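Local atomic coordinates of hypothetical protein PH0802 (Pyrococcus horikoshii, PDB entry 2DT4), a protein that is of unknown function, belongs to the plant- and prokaryote-conserved (PPC) domain family and assembles from three copies of its chain. Residues I73-N78 with A90-G95. Sequence-based numbering, arbitrary orientation.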
loop_
_atom_site.group_PDB
_atom_site.type_symbol
_atom_site.label_atom_id
_atom_site.label_comp_id
_atom_site.label_asym_id
_atom_site.label_seq_id
_atom_site.Cartn_x
_atom_site.Cartn_y
_atom_site.Cartn_z
ATOM N N ILE A 73 5.072 5.976 -6.028
ATOM C CA ILE A 73 4.434 4.722 -6.368
ATOM C C ILE A 73 3.660 4.178 -5.178
ATOM O O ILE A 73 2.521 3.745 -5.318
ATOM C CB ILE A 73 5.483 3.712 -6.851
ATOM C CG1 ILE A 73 6.100 4.179 -8.170
ATOM C CG2 ILE A 73 4.936 2.253 -6.867
ATOM C CD1 ILE A 73 7.357 3.438 -8.558
ATOM N N SER A 74 4.246 4.316 -4.000
ATOM C CA SER A 74 3.552 3.957 -2.777
ATOM C C SER A 74 4.010 4.832 -1.660
ATOM O O SER A 74 5.177 5.077 -1.559
ATOM C CB SER A 74 3.788 2.495 -2.395
ATOM O OG SER A 74 5.132 2.212 -2.073
ATOM N N LEU A 75 2.940 5.196 -0.808
ATOM C CA LEU A 75 3.242 5.794 0.433
ATOM C C LEU A 75 2.390 4.951 1.335
ATOM O O LEU A 75 1.210 4.778 1.076
ATOM C CB LEU A 75 2.822 7.274 0.514
ATOM C CG LEU A 75 3.091 7.754 1.945
ATOM C CD1 LEU A 75 3.673 9.120 1.959
ATOM C CD2 LEU A 75 1.908 7.590 2.828
ATOM N N ILE A 76 2.998 4.441 2.409
ATOM C CA ILE A 76 2.266 3.635 3.372
ATOM C C ILE A 76 2.804 4.100 4.679
ATOM O O ILE A 76 4.007 4.244 4.829
ATOM C CB ILE A 76 2.430 2.107 3.252
ATOM C CG1 ILE A 76 1.890 1.622 1.894
ATOM C CG2 ILE A 76 1.711 1.421 4.376
ATOM C CD1 ILE A 76 2.136 0.184 1.652
ATOM N N GLY A 77 1.940 4.340 5.641
ATOM C CA GLY A 77 2.437 4.726 6.935
ATOM C C GLY A 77 1.358 4.937 7.959
ATOM O O GLY A 77 0.245 4.460 7.813
ATOM N N ASN A 78 1.710 5.671 9.005
ATOM C CA ASN A 78 0.779 5.849 10.100
ATOM C C ASN A 78 1.027 7.171 10.814
ATOM O O ASN A 78 2.069 7.806 10.649
ATOM C CB ASN A 78 0.878 4.644 11.064
ATOM C CG ASN A 78 2.278 4.401 11.551
ATOM O OD1 ASN A 78 2.857 5.278 12.205
ATOM N ND2 ASN A 78 2.864 3.239 11.191
ATOM N N ALA A 90 6.216 7.313 7.618
ATOM C CA ALA A 90 5.879 6.665 6.355
ATOM C C ALA A 90 7.087 6.211 5.567
ATOM O O ALA A 90 8.172 6.753 5.702
ATOM C CB ALA A 90 5.044 7.582 5.493
ATOM N N HIS A 91 6.877 5.222 4.712
ATOM C CA HIS A 91 7.896 4.722 3.779
ATOM C C HIS A 91 7.361 4.923 2.381
ATOM O O HIS A 91 6.154 4.915 2.160
ATOM C CB HIS A 91 8.196 3.233 3.977
ATOM C CG HIS A 91 9.023 2.946 5.192
ATOM N ND1 HIS A 91 10.153 2.162 5.147
ATOM C CD2 HIS A 91 8.924 3.385 6.468
ATOM C CE1 HIS A 91 10.673 2.070 6.358
ATOM N NE2 HIS A 91 9.946 2.800 7.181
ATOM N N VAL A 92 8.296 5.166 1.460
ATOM C CA VAL A 92 7.879 5.443 0.063
ATOM C C VAL A 92 8.692 4.633 -0.922
ATOM O O VAL A 92 9.857 4.322 -0.689
ATOM C CB VAL A 92 8.043 6.950 -0.276
ATOM C CG1 VAL A 92 7.022 7.787 0.447
ATOM C CG2 VAL A 92 9.467 7.414 -0.022
ATOM N N SER A 93 8.056 4.378 -2.071
ATOM C CA SER A 93 8.720 3.779 -3.213
ATOM C C SER A 93 8.505 4.860 -4.288
ATOM O O SER A 93 7.413 5.469 -4.398
ATOM C CB SER A 93 8.241 2.409 -3.649
ATOM O OG SER A 93 6.953 2.475 -4.081
ATOM N N LEU A 94 9.619 5.176 -4.942
ATOM C CA LEU A 94 9.704 6.267 -5.889
ATOM C C LEU A 94 10.247 5.835 -7.235
ATOM O O LEU A 94 11.306 5.184 -7.318
ATOM C CB LEU A 94 10.678 7.215 -5.238
ATOM C CG LEU A 94 10.286 7.815 -3.890
ATOM C CD1 LEU A 94 11.458 8.492 -3.296
ATOM C CD2 LEU A 94 9.143 8.768 -3.986
ATOM N N GLY A 95 9.544 6.210 -8.294
ATOM C CA GLY A 95 9.925 5.846 -9.642
ATOM C C GLY A 95 10.607 6.949 -10.404
ATOM O O GLY A 95 10.130 8.083 -10.483
HETATM O O HOH W 1 5.326 2.530 0.621
#
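I73 reaches across to S93 and G95. Its N-H bonds to S93 O at 2.9 Å, bent to 140° at the hydrogen, and the same carbonyl takes a weak second bond from S74 N, so I73 and S74 together face S93 as a classic beta bulge. CG1 lies anti to the carbonyl carbon (chi1 -66°), which carries CD1 along the neighbouring backbone to within 3.5 Å of G95 N, while CG2 packs against S93 OG. An alanine at I73 would probably open a gap over G95 and strip S93 OG of part of its apolar cover. S74 OG meets S93 OG tip to tip at 2.7 Å, the S93 hydroxyl donating; S74 OG in turn donates to a water, 2.7 Å away, that donates in its turn to H91 O. The bulge interrupts the antiparallel hairpin of strands 69-82 and 85-95 inside the PPC domain, and the face carrying S74 and S93 packs on I73 of the second subunit. L75 turns to the other face: its CD1 lies 3.9 Å from V92 CG1, and CG sits beside A90 CB. I76 and H91 form a hydrogen-bonded pair, closed by I76 N to H91 O at 3.2 Å and H91 N to I76 O at 3.0 Å. At G77 the backbones close in, with CA 4.0 Å from A90 CA; a beta carbon here would clash with A90 CB.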